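Local coordinates for transcriptional regulator PA3341 (Pseudomonas aeruginosa, PDB 2FBH), which probably binds DNA as a transcriptional regulator of the MarR family and binds zinc ions, at residues 33-38 and 103-108; 41-46 and 80-85. All coordinates share one frame; numbering follows the deposited sequence.

Contact 1. Residues 33-38 and 103-108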
loop_
_atom_site.group_PDB
_atom_site.type_symbol
_atom_site.label_atom_id
_atom_site.label_comp_id
_atom_site.label_asym_id
_atom_site.label_seq_id
_atom_site.Cartn_x
_atom_site.Cartn_y
_atom_site.Cartn_z
ATOM N N LEU A 33 -7.739 -11.924 -15.694
ATOM C CA LEU A 33 -8.921 -11.108 -16.048
ATOM C C LEU A 33 -8.530 -9.884 -16.868
ATOM O O LEU A 33 -9.410 -9.172 -17.366
ATOM C CB LEU A 33 -9.738 -10.703 -14.775
ATOM C CG LEU A 33 -10.252 -11.902 -14.010
ATOM C CD1 LEU A 33 -10.861 -11.414 -12.711
ATOM C CD2 LEU A 33 -11.310 -12.727 -14.752
ATOM N N GLY A 34 -7.225 -9.658 -16.998
ATOM C CA GLY A 34 -6.694 -8.504 -17.806
ATOM C C GLY A 34 -7.072 -7.152 -17.207
ATOM O O GLY A 34 -7.160 -6.129 -17.912
ATOM N N LEU A 35 -7.278 -7.101 -15.893
ATOM C CA LEU A 35 -7.703 -5.836 -15.277
ATOM C C LEU A 35 -6.520 -5.220 -14.616
ATOM O O LEU A 35 -6.359 -5.315 -13.369
ATOM C CB LEU A 35 -8.725 -6.089 -14.189
ATOM C CG LEU A 35 -10.072 -6.575 -14.682
ATOM C CD1 LEU A 35 -10.860 -7.221 -13.560
ATOM C CD2 LEU A 35 -10.792 -5.388 -15.286
ATOM N N SER A 36 -5.722 -4.545 -15.427
ATOM C CA SER A 36 -4.412 -4.103 -15.064
ATOM C C SER A 36 -4.501 -2.818 -14.291
ATOM O O SER A 36 -5.575 -2.195 -14.201
ATOM C CB SER A 36 -3.650 -3.795 -16.357
ATOM O OG SER A 36 -3.796 -4.827 -17.355
ATOM N N GLN A 37 -3.345 -2.364 -13.834
ATOM C CA GLN A 37 -3.248 -1.314 -12.822
ATOM C C GLN A 37 -4.281 -1.628 -11.737
ATOM O O GLN A 37 -4.646 -2.832 -11.518
ATOM C CB GLN A 37 -3.324 0.128 -13.386
ATOM C CG GLN A 37 -3.960 0.317 -14.784
ATOM C CD GLN A 37 -3.214 -0.395 -15.923
ATOM O OE1 GLN A 37 -2.000 -0.539 -15.901
ATOM N NE2 GLN A 37 -3.957 -0.860 -16.903
ATOM N N ALA A 38 -4.750 -0.608 -11.043
ATOM C CA ALA A 38 -5.572 -0.953 -9.895
ATOM C C ALA A 38 -6.971 -1.515 -10.278
ATOM O O ALA A 38 -7.766 -1.792 -9.412
ATOM C CB ALA A 38 -5.668 0.246 -8.927
ATOM N N ASP A 103 -21.451 -8.172 -13.717
ATOM C CA ASP A 103 -21.761 -9.068 -12.566
ATOM C C ASP A 103 -21.068 -10.408 -12.638
ATOM O O ASP A 103 -20.640 -10.887 -11.570
ATOM C CB ASP A 103 -23.272 -9.221 -12.248
ATOM C CG ASP A 103 -23.533 -10.022 -10.907
ATOM O OD1 ASP A 103 -23.219 -9.479 -9.793
ATOM O OD2 ASP A 103 -24.028 -11.187 -10.965
ATOM N N VAL A 104 -20.933 -11.047 -13.808
ATOM C CA VAL A 104 -20.200 -12.349 -13.751
ATOM C C VAL A 104 -18.757 -12.085 -13.378
ATOM O O VAL A 104 -18.114 -12.907 -12.721
ATOM C CB VAL A 104 -20.279 -13.322 -15.015
ATOM C CG1 VAL A 104 -21.692 -13.870 -15.238
ATOM C CG2 VAL A 104 -19.723 -12.695 -16.255
ATOM N N LEU A 105 -18.276 -10.895 -13.736
ATOM C CA LEU A 105 -16.930 -10.532 -13.408
ATOM C C LEU A 105 -16.748 -10.308 -11.901
ATOM O O LEU A 105 -15.826 -10.882 -11.308
ATOM C CB LEU A 105 -16.494 -9.271 -14.185
ATOM C CG LEU A 105 -15.094 -8.810 -13.842
ATOM C CD1 LEU A 105 -14.045 -9.936 -14.235
ATOM C CD2 LEU A 105 -14.856 -7.514 -14.637
ATOM N N ILE A 106 -17.553 -9.440 -11.307
ATOM C CA ILE A 106 -17.476 -9.191 -9.857
ATOM C C ILE A 106 -17.667 -10.471 -9.068
ATOM O O ILE A 106 -16.979 -10.671 -8.043
ATOM C CB ILE A 106 -18.574 -8.250 -9.381
ATOM C CG1 ILE A 106 -18.423 -6.872 -10.053
ATOM C CG2 ILE A 106 -18.563 -8.123 -7.833
ATOM C CD1 ILE A 106 -17.214 -6.271 -9.773
ATOM N N ALA A 107 -18.604 -11.323 -9.489
ATOM C CA ALA A 107 -18.752 -12.606 -8.759
ATOM C C ALA A 107 -17.412 -13.389 -8.690
ATOM O O ALA A 107 -17.041 -13.968 -7.631
ATOM C CB ALA A 107 -19.821 -13.432 -9.422
ATOM N N ASP A 108 -16.709 -13.472 -9.827
ATOM C CA ASP A 108 -15.444 -14.136 -9.868
ATOM C C ASP A 108 -14.384 -13.442 -9.030
ATOM O O ASP A 108 -13.648 -14.109 -8.349
ATOM C CB ASP A 108 -14.941 -14.335 -11.323
ATOM C CG ASP A 108 -15.814 -15.320 -12.105
ATOM O OD1 ASP A 108 -16.635 -16.012 -11.474
ATOM O OD2 ASP A 108 -15.715 -15.374 -13.356
#
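L105 of helix 102-120 sets its forked end against the ends of L33 and L35, two leucines of the loop that runs from helix 11-29 to helix 39-48. Its CB leaves the helix toward the loop, and with CG anti to the backbone N (chi1 178°) the chain extends straight out from the helix before it divides. CG meets neither loop leucine at close range; the touching is left to the two methyls, one for each. CD1 turns to L33 and lies against both of its methyls, 3.8 Å from L33 CD1 and 3.9 Å from L33 CD2, so it rests in the notch of that isopropyl group. The other branch, CD2, meets L35 CD1 at 4.1 Å.

The two encounters differ in direction. L33 and L105 slide past one another in opposite senses, whereas L35 and L105 reach toward each other and meet tip to tip. Between the two loop leucines the exposed G34, at positive phi, lets the loop turn so that L33 and L35 both point at the helix. One turn further along helix 102-120, I109 also packs on L33 and L35, and W40 and L76 add to the cover of L35.

The contact joins the loop ahead of helix 39-48 to the long helix 102-120 of the MarR-type fold. L33 directly follows H32, a zinc ligand, and its side chain lies about 6 Å from a bound zinc ion. No hydrogen bond or charge pair links the two segments: methyl packing alone joins them, which implies a contact governed by burial and shape, with little directional constraint.

Contact 2. Residues 41-46 and 80-85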
loop_
_atom_site.group_PDB
_atom_site.type_symbol
_atom_site.label_atom_id
_atom_site.label_comp_id
_atom_site.label_asym_id
_atom_site.label_seq_id
_atom_site.Cartn_x
_atom_site.Cartn_y
_atom_site.Cartn_z
ATOM N N LEU A 41 -9.492 -3.507 -8.316
ATOM C CA LEU A 41 -9.679 -2.979 -6.949
ATOM C C LEU A 41 -10.753 -1.866 -6.879
ATOM O O LEU A 41 -11.436 -1.714 -5.889
ATOM C CB LEU A 41 -8.338 -2.485 -6.426
ATOM C CG LEU A 41 -8.006 -2.451 -4.933
ATOM C CD1 LEU A 41 -8.244 -1.069 -4.388
ATOM C CD2 LEU A 41 -8.788 -3.496 -4.124
ATOM N N VAL A 42 -10.890 -1.116 -7.970
ATOM C CA VAL A 42 -12.032 -0.248 -8.192
ATOM C C VAL A 42 -13.335 -1.068 -8.280
ATOM O O VAL A 42 -14.266 -0.757 -7.562
ATOM C CB VAL A 42 -11.788 0.670 -9.448
ATOM C CG1 VAL A 42 -13.044 1.462 -9.787
ATOM C CG2 VAL A 42 -10.578 1.654 -9.171
ATOM N N LEU A 43 -13.385 -2.124 -9.140
ATOM C CA LEU A 43 -14.505 -3.044 -9.257
ATOM C C LEU A 43 -14.847 -3.652 -7.919
ATOM O O LEU A 43 -15.999 -3.710 -7.519
ATOM C CB LEU A 43 -14.145 -4.181 -10.202
ATOM C CG LEU A 43 -14.121 -3.768 -11.673
ATOM C CD1 LEU A 43 -13.933 -5.029 -12.526
ATOM C CD2 LEU A 43 -15.503 -3.030 -12.128
ATOM N N LEU A 44 -13.805 -4.066 -7.194
ATOM C CA LEU A 44 -14.083 -4.762 -5.933
ATOM C C LEU A 44 -14.766 -3.781 -4.998
ATOM O O LEU A 44 -15.764 -4.132 -4.380
ATOM C CB LEU A 44 -12.791 -5.246 -5.327
ATOM C CG LEU A 44 -12.790 -6.646 -4.822
ATOM C CD1 LEU A 44 -11.661 -6.743 -3.816
ATOM C CD2 LEU A 44 -14.163 -7.105 -4.301
ATOM N N HIS A 45 -14.273 -2.542 -4.929
ATOM C CA HIS A 45 -14.858 -1.561 -4.044
ATOM C C HIS A 45 -16.272 -1.130 -4.460
ATOM O O HIS A 45 -17.151 -0.912 -3.614
ATOM C CB HIS A 45 -13.916 -0.397 -3.894
ATOM C CG HIS A 45 -12.720 -0.717 -3.025
ATOM N ND1 HIS A 45 -12.427 -0.015 -1.869
ATOM C CD2 HIS A 45 -11.781 -1.693 -3.115
ATOM C CE1 HIS A 45 -11.322 -0.507 -1.321
ATOM N NE2 HIS A 45 -10.912 -1.527 -2.057
ATOM N N LEU A 46 -16.518 -1.066 -5.769
ATOM C CA LEU A 46 -17.868 -0.821 -6.242
ATOM C C LEU A 46 -18.800 -1.936 -5.845
ATOM O O LEU A 46 -19.971 -1.704 -5.527
ATOM C CB LEU A 46 -17.864 -0.667 -7.787
ATOM C CG LEU A 46 -17.347 0.681 -8.212
ATOM C CD1 LEU A 46 -17.187 0.635 -9.782
ATOM C CD2 LEU A 46 -18.281 1.806 -7.835
ATOM N N GLY A 80 -17.200 -1.586 -20.768
ATOM C CA GLY A 80 -18.621 -1.716 -20.470
ATOM C C GLY A 80 -18.905 -2.224 -19.039
ATOM O O GLY A 80 -19.965 -2.803 -18.791
ATOM N N LEU A 81 -17.957 -2.010 -18.133
ATOM C CA LEU A 81 -18.075 -2.516 -16.740
ATOM C C LEU A 81 -18.655 -1.462 -15.783
ATOM O O LEU A 81 -19.270 -1.792 -14.721
ATOM C CB LEU A 81 -16.723 -3.034 -16.236
ATOM C CG LEU A 81 -16.177 -4.199 -17.058
ATOM C CD1 LEU A 81 -14.699 -4.542 -16.619
ATOM C CD2 LEU A 81 -17.068 -5.460 -17.032
ATOM N N VAL A 82 -18.414 -0.186 -16.099
ATOM C CA VAL A 82 -18.983 0.883 -15.303
ATOM C C VAL A 82 -19.662 1.942 -16.175
ATOM O O VAL A 82 -19.353 2.039 -17.352
ATOM C CB VAL A 82 -17.942 1.633 -14.430
ATOM C CG1 VAL A 82 -17.174 0.622 -13.412
ATOM C CG2 VAL A 82 -16.920 2.348 -15.229
ATOM N N ARG A 83 -20.564 2.709 -15.560
ATOM C CA ARG A 83 -21.127 3.953 -16.138
ATOM C C ARG A 83 -20.997 5.061 -15.132
ATOM O O ARG A 83 -20.900 4.805 -13.898
ATOM C CB ARG A 83 -22.587 3.754 -16.540
ATOM C CG ARG A 83 -22.726 2.713 -17.632
ATOM C CD ARG A 83 -24.128 2.603 -18.064
ATOM N NE ARG A 83 -24.570 3.782 -18.839
ATOM C CZ ARG A 83 -25.849 4.060 -19.035
ATOM N NH1 ARG A 83 -26.232 5.141 -19.727
ATOM N NH2 ARG A 83 -26.741 3.264 -18.492
ATOM N N ARG A 84 -20.899 6.296 -15.642
ATOM C CA ARG A 84 -20.962 7.475 -14.778
ATOM C C ARG A 84 -22.291 8.173 -14.999
ATOM O O ARG A 84 -22.550 8.657 -16.111
ATOM C CB ARG A 84 -19.797 8.382 -15.094
ATOM C CG ARG A 84 -18.493 7.639 -15.003
ATOM C CD ARG A 84 -17.487 8.540 -15.586
ATOM N NE ARG A 84 -16.565 7.806 -16.421
ATOM C CZ ARG A 84 -15.254 7.923 -16.336
ATOM N NH1 ARG A 84 -14.747 8.753 -15.447
ATOM N NH2 ARG A 84 -14.464 7.234 -17.154
ATOM N N LEU A 85 -23.124 8.201 -13.952
ATOM C CA LEU A 85 -24.567 8.483 -14.041
ATOM C C LEU A 85 -25.021 9.397 -12.905
ATOM O O LEU A 85 -24.361 9.471 -11.882
ATOM C CB LEU A 85 -25.409 7.197 -13.977
ATOM C CG LEU A 85 -25.516 6.336 -15.244
ATOM C CD1 LEU A 85 -26.242 5.003 -14.964
ATOM C CD2 LEU A 85 -26.256 7.088 -16.338
#
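V82 CG1 is the bump of this contact: it projects from the start of strand 82-85 toward helix 39-48 and settles over the dimple between the ends of L43 and L46, which stand one turn apart on the helix. There it presses on L46 CD1 at 3.6 Å and lies 4.2 Å from L43 CD2. The valine side chain crosses that of L46 at about a right angle, so a single methyl, not a whole flank, fills the hollow. Its chi1 of -58° sets CG1 anti to the carbonyl carbon and aims it at the helix.

L43 forms a second bump in the other direction. Its CB does not point directly at the strand, but its fork reaches across: CD2 goes to V82, while CD1 meets L81 CD1 at 4.2 Å, again with the side chains crossing nearly perpendicularly. L43 thus straddles the step from L81 to V82, where the chain passes from turn to strand. Just before it, G80 ends helix 66-78 in a Schellman motif, its positive phi turning the chain toward the sheet.

In the MarR-type winged helix-turn-helix fold this is where the base of the wing meets the helix preceding the helix-turn-helix pair. H45, on the same helix, binds zinc together with H49, and its ND1 is hydrogen-bonded to S61 OG. All four touching residues are buried and wholly aliphatic; with no polar link across, the fit between the wing base and helix 39-48 rests here on the shape of the methyls.

How the contacts relate
Centred 10 Å apart, the two contacts form one continuous apolar core within the MarR-type domain. Along the chain the segments come in the order 33-38, 41-46, 80-85, 103-108, so contact 2 is enclosed by contact 1. They share no residue, yet touch directly: L105 CD2 lies 3.4 Å from L43 CD1 and 3.6 Å from L81 CD1, and L35 CD1 is 3.9 Å from L43 CD1. Through these leucines the loop before helix 39-48, that helix itself, the residue just ahead of wing strand 82-85 and helix 102-120 are packed together, joining the probable DNA-binding winged helix-turn-helix to the long helix that follows the wing.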